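PDB 4NK2: hemoglobin-like protein from Methylacidiphilum infernorum, which binds heme b as a group II truncated hemoglobin and probably binds or carries oxygen. Local coordinates for residues P45-P50 with S166-N171; I136-Y141 with Q160-F165; A144-H149 with Q188-S193. All blocks are in the same frame, centred on the assembly; numbering follows the deposited sequence.

Contact 1 of 3, residues P45-P50 with S166-N171. With HEM (protoporphyrin IX containing Fe), chain C.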
loop_
_atom_site.group_PDB
_atom_site.type_symbol
_atom_site.label_atom_id
_atom_site.label_comp_id
_atom_site.label_asym_id
_atom_site.label_seq_id
_atom_site.Cartn_x
_atom_site.Cartn_y
_atom_site.Cartn_z
ATOM N N PRO A 45 -7.971 11.969 -1.892
ATOM C CA PRO A 45 -8.698 13.210 -2.199
ATOM C C PRO A 45 -9.813 13.500 -1.190
ATOM O O PRO A 45 -10.219 12.615 -0.430
ATOM C CB PRO A 45 -9.286 12.941 -3.589
ATOM C CG PRO A 45 -9.317 11.459 -3.723
ATOM C CD PRO A 45 -8.125 10.958 -2.956
ATOM N N GLU A 46 -10.311 14.722 -1.181
ATOM C CA GLU A 46 -11.409 15.098 -0.306
ATOM C C GLU A 46 -12.583 14.140 -0.425
ATOM O O GLU A 46 -12.921 13.718 -1.509
ATOM C CB GLU A 46 -11.874 16.509 -0.644
ATOM C CG GLU A 46 -12.879 17.066 0.304
ATOM C CD GLU A 46 -13.535 18.317 -0.209
ATOM O OE1 GLU A 46 -13.371 18.642 -1.389
ATOM O OE2 GLU A 46 -14.221 18.982 0.568
ATOM N N VAL A 47 -13.206 13.817 0.701
ATOM C CA VAL A 47 -14.408 12.974 0.722
ATOM C C VAL A 47 -15.628 13.743 1.254
ATOM O O VAL A 47 -15.627 14.228 2.397
ATOM C CB VAL A 47 -14.233 11.724 1.583
ATOM C CG1 VAL A 47 -15.539 10.933 1.624
ATOM C CG2 VAL A 47 -13.115 10.852 1.042
ATOM N N LYS A 48 -16.674 13.838 0.445
ATOM C CA LYS A 48 -17.908 14.452 0.884
ATOM C C LYS A 48 -18.910 13.385 1.272
ATOM O O LYS A 48 -19.403 12.684 0.427
ATOM C CB LYS A 48 -18.497 15.300 -0.226
ATOM C CG LYS A 48 -17.523 16.193 -0.901
ATOM C CD LYS A 48 -17.806 17.623 -0.564
ATOM C CE LYS A 48 -17.898 18.475 -1.793
ATOM N NZ LYS A 48 -18.020 19.896 -1.409
ATOM N N PHE A 49 -19.203 13.275 2.555
ATOM C CA PHE A 49 -20.189 12.310 3.043
ATOM C C PHE A 49 -21.576 12.809 2.641
ATOM O O PHE A 49 -21.767 14.015 2.480
ATOM C CB PHE A 49 -20.085 12.133 4.559
ATOM C CG PHE A 49 -19.107 11.049 4.985
ATOM C CD1 PHE A 49 -17.753 11.157 4.695
ATOM C CD2 PHE A 49 -19.551 9.929 5.680
ATOM C CE1 PHE A 49 -16.849 10.155 5.094
ATOM C CE2 PHE A 49 -18.665 8.929 6.082
ATOM C CZ PHE A 49 -17.311 9.041 5.786
ATOM N N PRO A 50 -22.538 11.884 2.460
ATOM C CA PRO A 50 -23.878 12.250 1.969
ATOM C C PRO A 50 -24.599 13.123 2.980
ATOM O O PRO A 50 -24.379 12.926 4.171
ATOM C CB PRO A 50 -24.608 10.906 1.890
ATOM C CG PRO A 50 -23.512 9.852 1.918
ATOM C CD PRO A 50 -22.423 10.446 2.753
ATOM N N SER A 166 -13.704 5.302 -1.151
ATOM C CA SER A 166 -13.115 4.002 -1.470
ATOM C C SER A 166 -11.613 4.105 -1.730
ATOM O O SER A 166 -10.871 3.134 -1.548
ATOM C CB SER A 166 -13.825 3.349 -2.664
ATOM O OG SER A 166 -13.790 4.165 -3.835
ATOM N N ILE A 167 -11.141 5.272 -2.151
ATOM C CA ILE A 167 -9.700 5.395 -2.401
ATOM C C ILE A 167 -8.877 5.116 -1.132
ATOM O O ILE A 167 -7.776 4.560 -1.207
ATOM C CB ILE A 167 -9.342 6.774 -2.958
ATOM C CG1 ILE A 167 -10.012 6.972 -4.328
ATOM C CG2 ILE A 167 -7.847 6.902 -3.099
ATOM C CD1 ILE A 167 -9.824 8.375 -4.896
ATOM N N ARG A 168 -9.403 5.516 0.024
ATOM C CA ARG A 168 -8.691 5.356 1.291
ATOM C C ARG A 168 -8.702 3.937 1.817
ATOM O O ARG A 168 -8.053 3.644 2.825
ATOM C CB ARG A 168 -9.304 6.268 2.346
ATOM C CG ARG A 168 -9.591 7.641 1.816
ATOM C CD ARG A 168 -9.870 8.624 2.928
ATOM N NE ARG A 168 -9.861 9.979 2.390
ATOM C CZ ARG A 168 -9.617 11.067 3.107
ATOM N NH1 ARG A 168 -9.358 10.961 4.403
ATOM N NH2 ARG A 168 -9.623 12.253 2.519
ATOM N N MET A 169 -9.440 3.046 1.164
ATOM C CA MET A 169 -9.399 1.641 1.590
ATOM C C MET A 169 -8.238 0.892 0.933
ATOM O O MET A 169 -7.867 -0.203 1.372
ATOM C CB MET A 169 -10.713 0.950 1.255
ATOM C CG MET A 169 -11.943 1.703 1.776
ATOM S SD MET A 169 -11.771 2.059 3.538
ATOM C CE MET A 169 -12.612 3.634 3.471
ATOM N N ILE A 170 -7.675 1.468 -0.131
ATOM C CA ILE A 170 -6.644 0.764 -0.902
ATOM C C ILE A 170 -5.399 0.603 -0.033
ATOM O O ILE A 170 -4.837 1.594 0.457
ATOM C CB ILE A 170 -6.240 1.522 -2.187
ATOM C CG1 ILE A 170 -7.412 1.573 -3.180
ATOM C CG2 ILE A 170 -5.025 0.843 -2.830
ATOM C CD1 ILE A 170 -7.125 2.423 -4.415
ATOM N N ASN A 171 -4.972 -0.636 0.162
ATOM C CA ASN A 171 -3.814 -0.895 1.021
ATOM C C ASN A 171 -2.722 -1.728 0.351
ATOM O O ASN A 171 -1.665 -1.997 0.951
ATOM C CB ASN A 171 -4.261 -1.535 2.337
ATOM C CG ASN A 171 -5.027 -2.820 2.128
ATOM O OD1 ASN A 171 -4.677 -3.627 1.255
ATOM N ND2 ASN A 171 -6.083 -3.027 2.924
HETATM C CHA HEM C . -15.937 -4.805 5.542
HETATM C CHB HEM C . -14.168 -5.298 1.067
HETATM C CHC HEM C . -14.518 -0.474 0.434
HETATM C CHD HEM C . -17.799 -0.560 4.039
HETATM C C1A HEM C . -15.343 -5.369 4.440
HETATM C C2A HEM C . -14.803 -6.721 4.326
HETATM C C3A HEM C . -14.317 -6.837 3.072
HETATM C C4A HEM C . -14.527 -5.579 2.370
HETATM C CMA HEM C . -13.651 -8.073 2.424
HETATM C CAA HEM C . -14.795 -7.796 5.453
HETATM C CBA HEM C . -13.416 -7.725 6.143
HETATM C CGA HEM C . -13.199 -8.672 7.319
HETATM O O1A HEM C . -12.112 -9.314 7.389
HETATM O O2A HEM C . -14.080 -8.803 8.213
HETATM C C1B HEM C . -14.003 -4.037 0.515
HETATM C C2B HEM C . -13.279 -3.698 -0.701
HETATM C C3B HEM C . -13.374 -2.367 -0.878
HETATM C C4B HEM C . -14.163 -1.802 0.212
HETATM C CMB HEM C . -12.548 -4.676 -1.643
HETATM C CAB HEM C . -12.741 -1.598 -2.052
HETATM C CBB HEM C . -12.625 -0.266 -1.983
HETATM C C1C HEM C . -15.489 -0.062 1.329
HETATM C C2C HEM C . -16.096 1.257 1.443
HETATM C C3C HEM C . -16.993 1.222 2.449
HETATM C C4C HEM C . -17.002 -0.119 3.002
HETATM C CMC HEM C . -15.741 2.484 0.574
HETATM C CAC HEM C . -17.908 2.363 2.954
HETATM C CBC HEM C . -18.180 3.433 2.194
HETATM C C1D HEM C . -17.536 -1.631 4.862
HETATM C C2D HEM C . -18.036 -1.829 6.215
HETATM C C3D HEM C . -17.457 -3.161 6.663
HETATM C C4D HEM C . -16.656 -3.633 5.556
HETATM C CMD HEM C . -18.976 -0.919 7.045
HETATM C CAD HEM C . -17.657 -3.837 8.038
HETATM C CBD HEM C . -16.649 -3.197 8.997
HETATM C CGD HEM C . -16.832 -3.852 10.348
HETATM O O1D HEM C . -16.443 -5.036 10.492
HETATM O O2D HEM C . -17.378 -3.192 11.272
HETATM N NA HEM C . -15.160 -4.713 3.237
HETATM N NB HEM C . -14.521 -2.856 1.026
HETATM N NC HEM C . -16.081 -0.862 2.297
HETATM N ND HEM C . -16.735 -2.709 4.520
HETATM FE FE HEM C . -15.550 -2.738 2.803
HETATM O O HOH W 1 -10.241 9.770 -0.435
#
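Arg168 carries this contact, reaching out of the short 3-10 turn that follows helix 155-165 to the backbone of strand 35-48. Its CG stands anti to the carbonyl carbon (chi1 -44°), and from there the chain runs extended to NE, delivering the guanidinium beside Pro45. Arg168 NH2 donates to Pro45 O over 3.0 Å, and the N-H is almost straight on the acceptor at 176°. The oxygen lies in the guanidinium plane, yet the donor sits above the carbonyl plane, 50° out of it. A water molecule closes a small ring of bonds: it donates to Pro45 O at 2.8 Å and accepts from Arg168 NE at 2.9 Å, so the carbonyl is gripped twice. The strongest polar partner of Arg168 lies across the interface: NH2 also hydrogen-bonds to Glu37 O of the second subunit.

Val47 meets the same side chain tip to tip. With CG1 anti to its backbone N, Val47 CG2 is the branch that approaches Arg168 NE, at 3.6 Å. One residue earlier than the arginine, Ile167 places CG1 anti to its carbonyl carbon and extends CD1 onto the Pro45 ring, the two side chains crossing at about a right angle. The 3.3 Å between Ile167 CD1 and Pro45 CG is tighter than usual van der Waals contact. Met169 turns to the heme instead, its bent chain bringing Met169 CG within 3.6 Å of HEM CHC. Because Val47 and Lys48 also pair antiparallel with a strand of the second subunit, the contact joins the wall of the globin heme pocket to an intersubunit beta sheet.

Contact 2 of 3, residues I136-Y141 with Q160-F165; sequences IWLACY and QWIESF. With HEM (protoporphyrin IX containing Fe), chain C.
Ile162 is the main protrusion of this interface, pushed from helix 160-165 into a hollow lined by Trp137, Leu138 and Tyr141 of helix 136-141. The two helix segments run antiparallel, at 171°, with their axes 10.7 Å apart, and their closest CA atoms belong to Leu138 and Glu163. CG1 of Ile162 takes the crowded position between the backbone N and the carbonyl carbon (chi1 58°), which sends CD1 over the face of the Tyr141 ring. There it makes a CH-pi contact, Ile162 CD1 touching Tyr141 CG most closely at 3.5 Å. Farther back along the same side chain, Ile162 CB abuts the edge of the indole, 4.0 Å from Trp137 CZ3.

Leu138 returns the bump: Leu138 CD2 fits against the opposing backbone, 3.9 Å from Ile162 O and 4.0 Å from Glu163 CA. The carboxylate of Glu163 is engaged in salt bridges to Arg181 and Arg134.

Trp137 is layered between two partners. Tyr141 CD1 lies over one indole face and the porphyrin over the other, with Trp137 CZ2 3.4 Å from HEM C1C. Phe165 adds a ring edge to the vinyl group, Phe165 CD2 lying 3.4 Å from HEM CBC. Ile162, Tyr141 and the indole thus back the porphyrin with packed apolar groups, in the antiparallel helix pair that lines the heme pocket of the truncated globin fold.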
loop_
_atom_site.group_PDB
_atom_site.type_symbol
_atom_site.label_atom_id
_atom_site.label_comp_id
_atom_site.label_asym_id
_atom_site.label_seq_id
_atom_site.Cartn_x
_atom_site.Cartn_y
_atom_site.Cartn_z
ATOM N N ILE A 136 -13.419 -2.751 -9.246
ATOM C CA ILE A 136 -14.456 -3.781 -9.320
ATOM C C ILE A 136 -15.536 -3.564 -8.253
ATOM O O ILE A 136 -16.724 -3.682 -8.537
ATOM C CB ILE A 136 -13.856 -5.200 -9.192
ATOM C CG1 ILE A 136 -13.020 -5.551 -10.433
ATOM C CG2 ILE A 136 -14.961 -6.230 -8.983
ATOM C CD1 ILE A 136 -12.187 -6.839 -10.241
ATOM N N TRP A 137 -15.131 -3.241 -7.027
ATOM C CA TRP A 137 -16.088 -2.934 -5.959
ATOM C C TRP A 137 -16.999 -1.777 -6.392
ATOM O O TRP A 137 -18.215 -1.819 -6.185
ATOM C CB TRP A 137 -15.310 -2.581 -4.688
ATOM C CG TRP A 137 -16.097 -2.301 -3.409
ATOM C CD1 TRP A 137 -16.345 -3.176 -2.383
ATOM C CD2 TRP A 137 -16.638 -1.037 -2.992
ATOM N NE1 TRP A 137 -17.032 -2.542 -1.371
ATOM C CE2 TRP A 137 -17.226 -1.229 -1.721
ATOM C CE3 TRP A 137 -16.701 0.232 -3.583
ATOM C CZ2 TRP A 137 -17.867 -0.200 -1.030
ATOM C CZ3 TRP A 137 -17.330 1.260 -2.892
ATOM C CH2 TRP A 137 -17.913 1.035 -1.633
ATOM N N LEU A 138 -16.414 -0.754 -7.008
ATOM C CA LEU A 138 -17.193 0.381 -7.522
ATOM C C LEU A 138 -18.138 0.011 -8.666
ATOM O O LEU A 138 -19.284 0.476 -8.705
ATOM C CB LEU A 138 -16.254 1.515 -7.965
ATOM C CG LEU A 138 -15.686 2.372 -6.830
ATOM C CD1 LEU A 138 -14.721 3.420 -7.356
ATOM C CD2 LEU A 138 -16.828 3.062 -6.055
ATOM N N ALA A 139 -17.679 -0.804 -9.612
ATOM C CA ALA A 139 -18.547 -1.164 -10.739
ATOM C C ALA A 139 -19.722 -1.985 -10.248
ATOM O O ALA A 139 -20.833 -1.891 -10.785
ATOM C CB ALA A 139 -17.777 -1.924 -11.795
ATOM N N CYS A 140 -19.474 -2.812 -9.237
ATOM C CA CYS A 140 -20.553 -3.557 -8.610
ATOM C C CYS A 140 -21.557 -2.616 -7.956
ATOM O O CYS A 140 -22.746 -2.932 -7.880
ATOM C CB CYS A 140 -20.011 -4.523 -7.557
ATOM S SG CYS A 140 -19.171 -5.957 -8.275
ATOM N N TYR A 141 -21.081 -1.485 -7.441
ATOM C CA TYR A 141 -21.982 -0.550 -6.772
ATOM C C TYR A 141 -22.780 0.242 -7.799
ATOM O O TYR A 141 -23.982 0.494 -7.611
ATOM C CB TYR A 141 -21.202 0.393 -5.862
ATOM C CG TYR A 141 -21.739 0.440 -4.457
ATOM C CD1 TYR A 141 -20.894 0.275 -3.371
ATOM C CD2 TYR A 141 -23.088 0.677 -4.214
ATOM C CE1 TYR A 141 -21.366 0.330 -2.076
ATOM C CE2 TYR A 141 -23.573 0.729 -2.915
ATOM C CZ TYR A 141 -22.702 0.551 -1.853
ATOM O OH TYR A 141 -23.164 0.597 -0.549
ATOM N N GLN A 160 -20.494 10.083 -5.394
ATOM C CA GLN A 160 -19.276 10.823 -5.152
ATOM C C GLN A 160 -18.710 10.498 -3.777
ATOM O O GLN A 160 -17.523 10.544 -3.567
ATOM C CB GLN A 160 -19.490 12.319 -5.348
ATOM C CG GLN A 160 -20.117 13.009 -4.183
ATOM O OE1 GLN A 160 -20.525 14.869 -5.646
ATOM N NE2 GLN A 160 -20.891 15.172 -3.450
ATOM N N TRP A 161 -19.581 10.128 -2.855
ATOM C CA TRP A 161 -19.115 9.660 -1.547
ATOM C C TRP A 161 -18.314 8.366 -1.664
ATOM O O TRP A 161 -17.158 8.302 -1.237
ATOM C CB TRP A 161 -20.278 9.469 -0.572
ATOM C CG TRP A 161 -19.849 8.821 0.730
ATOM C CD1 TRP A 161 -18.786 9.182 1.519
ATOM C CD2 TRP A 161 -20.478 7.710 1.390
ATOM N NE1 TRP A 161 -18.719 8.356 2.628
ATOM C CE2 TRP A 161 -19.743 7.446 2.566
ATOM C CE3 TRP A 161 -21.592 6.914 1.094
ATOM C CZ2 TRP A 161 -20.088 6.418 3.450
ATOM C CZ3 TRP A 161 -21.933 5.898 1.965
ATOM C CH2 TRP A 161 -21.181 5.659 3.138
ATOM N N ILE A 162 -18.901 7.322 -2.237
ATOM C CA ILE A 162 -18.155 6.054 -2.289
ATOM C C ILE A 162 -16.974 6.085 -3.266
ATOM O O ILE A 162 -15.961 5.420 -3.032
ATOM C CB ILE A 162 -19.061 4.830 -2.595
ATOM C CG1 ILE A 162 -19.793 5.008 -3.933
ATOM C CG2 ILE A 162 -20.053 4.617 -1.471
ATOM C CD1 ILE A 162 -20.520 3.747 -4.407
ATOM N N GLU A 163 -17.110 6.810 -4.376
ATOM C CA GLU A 163 -16.013 6.901 -5.351
ATOM C C GLU A 163 -14.768 7.479 -4.710
ATOM O O GLU A 163 -13.653 7.041 -4.998
ATOM C CB GLU A 163 -16.394 7.776 -6.557
ATOM C CG GLU A 163 -15.335 7.779 -7.671
ATOM C CD GLU A 163 -14.176 8.755 -7.426
ATOM O OE1 GLU A 163 -14.312 9.697 -6.597
ATOM O OE2 GLU A 163 -13.124 8.595 -8.101
ATOM N N SER A 164 -14.941 8.479 -3.849
ATOM C CA SER A 164 -13.774 9.071 -3.204
ATOM C C SER A 164 -13.366 8.325 -1.941
ATOM O O SER A 164 -12.181 8.094 -1.721
ATOM C CB SER A 164 -13.992 10.553 -2.895
ATOM O OG SER A 164 -12.853 11.062 -2.219
ATOM N N PHE A 165 -14.342 7.957 -1.111
ATOM C CA PHE A 165 -14.038 7.314 0.166
ATOM C C PHE A 165 -13.321 5.992 -0.078
ATOM O O PHE A 165 -12.436 5.598 0.689
ATOM C CB PHE A 165 -15.325 7.063 0.956
ATOM C CG PHE A 165 -15.098 6.714 2.410
ATOM C CD1 PHE A 165 -14.001 7.212 3.102
ATOM C CD2 PHE A 165 -15.996 5.902 3.089
ATOM C CE1 PHE A 165 -13.805 6.901 4.449
ATOM C CE2 PHE A 165 -15.799 5.581 4.436
ATOM C CZ PHE A 165 -14.703 6.078 5.109
HETATM C CHA HEM C . -15.937 -4.805 5.542
HETATM C CHB HEM C . -14.168 -5.298 1.067
HETATM C CHC HEM C . -14.518 -0.474 0.434
HETATM C CHD HEM C . -17.799 -0.560 4.039
HETATM C C1A HEM C . -15.343 -5.369 4.440
HETATM C C2A HEM C . -14.803 -6.721 4.326
HETATM C C3A HEM C . -14.317 -6.837 3.072
HETATM C C4A HEM C . -14.527 -5.579 2.370
HETATM C CMA HEM C . -13.651 -8.073 2.424
HETATM C CAA HEM C . -14.795 -7.796 5.453
HETATM C CBA HEM C . -13.416 -7.725 6.143
HETATM C CGA HEM C . -13.199 -8.672 7.319
HETATM O O1A HEM C . -12.112 -9.314 7.389
HETATM O O2A HEM C . -14.080 -8.803 8.213
HETATM C C1B HEM C . -14.003 -4.037 0.515
HETATM C C2B HEM C . -13.279 -3.698 -0.701
HETATM C C3B HEM C . -13.374 -2.367 -0.878
HETATM C C4B HEM C . -14.163 -1.802 0.212
HETATM C CMB HEM C . -12.548 -4.676 -1.643
HETATM C CAB HEM C . -12.741 -1.598 -2.052
HETATM C CBB HEM C . -12.625 -0.266 -1.983
HETATM C C1C HEM C . -15.489 -0.062 1.329
HETATM C C2C HEM C . -16.096 1.257 1.443
HETATM C C3C HEM C . -16.993 1.222 2.449
HETATM C C4C HEM C . -17.002 -0.119 3.002
HETATM C CMC HEM C . -15.741 2.484 0.574
HETATM C CAC HEM C . -17.908 2.363 2.954
HETATM C CBC HEM C . -18.180 3.433 2.194
HETATM C C1D HEM C . -17.536 -1.631 4.862
HETATM C C2D HEM C . -18.036 -1.829 6.215
HETATM C C3D HEM C . -17.457 -3.161 6.663
HETATM C C4D HEM C . -16.656 -3.633 5.556
HETATM C CMD HEM C . -18.976 -0.919 7.045
HETATM C CAD HEM C . -17.657 -3.837 8.038
HETATM C CBD HEM C . -16.649 -3.197 8.997
HETATM C CGD HEM C . -16.832 -3.852 10.348
HETATM O O1D HEM C . -16.443 -5.036 10.492
HETATM O O2D HEM C . -17.378 -3.192 11.272
HETATM N NA HEM C . -15.160 -4.713 3.237
HETATM N NB HEM C . -14.521 -2.856 1.026
HETATM N NC HEM C . -16.081 -0.862 2.297
HETATM N ND HEM C . -16.735 -2.709 4.520
HETATM FE FE HEM C . -15.550 -2.738 2.803
#

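Contact 3 of 3, residues A144-H149 with Q188-S193; sequences ALKDVH and QDFFVS
At the surface of the globin fold, the end of helix 131-147, which closes in a Schellman motif at His149, meets the weakly bonded C-terminal helix 184-192 mainly through Lys146. The side chain leaves with CG anti to the backbone N (chi1 173°) and stays extended to its tip. Lys146 CB touches both rings, 3.7 Å from Phe190 CE2 and 4.0 Å from Phe191 CD1, at the edge of the Phe191 ring. CG only carries the chain onward, meeting no atom of the opposing segment closely. Lys146 CD is the first atom after CB to come over the face of Phe190, 3.5 Å from Phe190 CZ, in a CH-pi contact. Lys146 CE follows, coming within 3.5 Å of Phe190 O. NZ lies over the same ring in a cation-pi contact, 17° off the ring normal.

An alanine here would probably loosen the C-terminal helix, because it removes the aliphatic chain over Phe190 and the ammonium that bonds its carbonyl. Leu145, which is buried, packs its CB on Phe191 CE1, and its side chain also touches Leu155, Phe158 and Trp159 of helix 155-165. The lysine side chain ends in a hydrogen bond from Lys146 NZ to Phe190 O, 2.8 Å long and nearly along the C=O axis.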
loop_
_atom_site.group_PDB
_atom_site.type_symbol
_atom_site.label_atom_id
_atom_site.label_comp_id
_atom_site.label_asym_id
_atom_site.label_seq_id
_atom_site.Cartn_x
_atom_site.Cartn_y
_atom_site.Cartn_z
ATOM N N ALA A 144 -25.556 -2.004 -8.737
ATOM C CA ALA A 144 -26.549 -2.077 -7.658
ATOM C C ALA A 144 -27.435 -0.830 -7.634
ATOM O O ALA A 144 -28.656 -0.928 -7.494
ATOM C CB ALA A 144 -25.877 -2.291 -6.290
ATOM N N LEU A 145 -26.813 0.343 -7.730
ATOM C CA LEU A 145 -27.539 1.609 -7.666
ATOM C C LEU A 145 -28.627 1.656 -8.726
ATOM O O LEU A 145 -29.758 2.068 -8.452
ATOM C CB LEU A 145 -26.570 2.787 -7.839
ATOM C CG LEU A 145 -25.743 3.097 -6.581
ATOM C CD1 LEU A 145 -24.551 4.019 -6.870
ATOM C CD2 LEU A 145 -26.640 3.702 -5.517
ATOM N N LYS A 146 -28.290 1.218 -9.937
ATOM C CA LYS A 146 -29.276 1.183 -11.024
ATOM C C LYS A 146 -30.311 0.079 -10.789
ATOM O O LYS A 146 -31.526 0.298 -10.979
ATOM C CB LYS A 146 -28.586 0.973 -12.383
ATOM C CG LYS A 146 -29.588 0.769 -13.522
ATOM C CD LYS A 146 -28.968 0.987 -14.894
ATOM C CE LYS A 146 -30.083 1.217 -15.919
ATOM N NZ LYS A 146 -29.579 1.507 -17.289
ATOM N N ASP A 147 -29.831 -1.090 -10.385
ATOM C CA ASP A 147 -30.663 -2.259 -10.183
ATOM C C ASP A 147 -31.810 -2.000 -9.209
ATOM O O ASP A 147 -32.886 -2.525 -9.378
ATOM C CB ASP A 147 -29.833 -3.445 -9.669
ATOM O OD1 ASP A 147 -27.829 -4.601 -10.260
ATOM O OD2 ASP A 147 -29.056 -3.842 -11.913
ATOM N N VAL A 148 -31.562 -1.205 -8.183
ATOM C CA VAL A 148 -32.555 -0.967 -7.141
ATOM C C VAL A 148 -33.276 0.372 -7.338
ATOM O O VAL A 148 -34.070 0.786 -6.492
ATOM C CB VAL A 148 -31.936 -0.996 -5.717
ATOM C CG1 VAL A 148 -31.148 -2.283 -5.494
ATOM C CG2 VAL A 148 -31.033 0.220 -5.498
ATOM N N HIS A 149 -32.991 1.046 -8.445
ATOM C CA HIS A 149 -33.647 2.315 -8.759
ATOM C C HIS A 149 -33.451 3.351 -7.652
ATOM O O HIS A 149 -34.403 4.016 -7.210
ATOM C CB HIS A 149 -35.145 2.087 -9.044
ATOM C CG HIS A 149 -35.410 0.875 -9.885
ATOM N ND1 HIS A 149 -34.792 0.666 -11.101
ATOM C CD2 HIS A 149 -36.199 -0.206 -9.673
ATOM C CE1 HIS A 149 -35.190 -0.492 -11.603
ATOM N NE2 HIS A 149 -36.056 -1.033 -10.761
ATOM N N GLN A 188 -23.090 9.007 -15.728
ATOM C CA GLN A 188 -24.449 9.494 -15.505
ATOM C C GLN A 188 -25.448 8.967 -16.529
ATOM O O GLN A 188 -26.609 8.701 -16.187
ATOM C CB GLN A 188 -24.499 11.027 -15.427
ATOM C CG GLN A 188 -23.964 11.756 -16.653
ATOM C CD GLN A 188 -23.817 13.245 -16.402
ATOM O OE1 GLN A 188 -24.395 13.792 -15.453
ATOM N NE2 GLN A 188 -23.036 13.906 -17.241
ATOM N N ASP A 189 -25.001 8.804 -17.771
ATOM C CA ASP A 189 -25.885 8.315 -18.821
ATOM C C ASP A 189 -26.341 6.892 -18.521
ATOM O O ASP A 189 -27.495 6.538 -18.756
ATOM C CB ASP A 189 -25.188 8.384 -20.181
ATOM C CG ASP A 189 -25.001 9.810 -20.668
ATOM O OD1 ASP A 189 -24.474 9.985 -21.788
ATOM O OD2 ASP A 189 -25.391 10.759 -19.942
ATOM N N PHE A 190 -25.437 6.085 -17.978
ATOM C CA PHE A 190 -25.751 4.705 -17.648
ATOM C C PHE A 190 -26.985 4.563 -16.764
ATOM O O PHE A 190 -27.763 3.617 -16.921
ATOM C CB PHE A 190 -24.543 4.045 -16.967
ATOM C CG PHE A 190 -24.875 2.774 -16.240
ATOM C CD1 PHE A 190 -24.978 1.569 -16.925
ATOM C CD2 PHE A 190 -25.060 2.780 -14.861
ATOM C CE1 PHE A 190 -25.279 0.380 -16.247
ATOM C CE2 PHE A 190 -25.369 1.612 -14.174
ATOM C CZ PHE A 190 -25.467 0.400 -14.872
ATOM N N PHE A 191 -27.173 5.488 -15.827
ATOM C CA PHE A 191 -28.261 5.342 -14.854
ATOM C C PHE A 191 -29.619 5.645 -15.451
ATOM O O PHE A 191 -30.652 5.296 -14.882
ATOM C CB PHE A 191 -28.037 6.247 -13.645
ATOM C CG PHE A 191 -26.893 5.817 -12.787
ATOM C CD1 PHE A 191 -26.947 4.614 -12.100
ATOM C CD2 PHE A 191 -25.762 6.606 -12.677
ATOM C CE1 PHE A 191 -25.895 4.210 -11.305
ATOM C CE2 PHE A 191 -24.707 6.208 -11.887
ATOM C CZ PHE A 191 -24.775 5.007 -11.200
ATOM N N VAL A 192 -29.602 6.291 -16.605
ATOM C CA VAL A 192 -30.813 6.848 -17.178
ATOM C C VAL A 192 -31.062 6.157 -18.520
ATOM O O VAL A 192 -31.990 6.485 -19.263
ATOM C CB VAL A 192 -30.676 8.382 -17.224
ATOM C CG1 VAL A 192 -30.644 8.897 -18.627
ATOM C CG2 VAL A 192 -31.754 9.028 -16.381
ATOM N N SER A 193 -30.217 5.174 -18.774
ATOM C CA SER A 193 -30.419 4.140 -19.764
ATOM C C SER A 193 -29.266 4.054 -20.728
ATOM O O SER A 193 -28.473 3.141 -20.634
ATOM C CB SER A 193 -31.729 4.313 -20.514
ATOM O OG SER A 193 -32.297 3.059 -20.813
ATOM O OXT SER A 193 -29.096 4.929 -21.586
#

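How the contacts relate
Along the chain, segment 45-50 comes first, followed by 136-141, 144-149, 160-165, 166-171 and 188-193. Contact 2 is thus nested within the loop closed by contact 1, while contact 3 crosses both. The centres of contacts 1 and 2 are about 9 Å apart; both touch the heme, and they meet directly where Ser164 OG probably hydrogen-bonds to Glu46 O and Phe49 packs on Trp161. Contact 3 shares helix 131-147 with contact 2, its centre about 14 Å from that of contact 2 and about 22 Å from that of contact 1, which it does not touch. Together they run from the subunit interface through the heme pocket to the C-terminal helix at the surface.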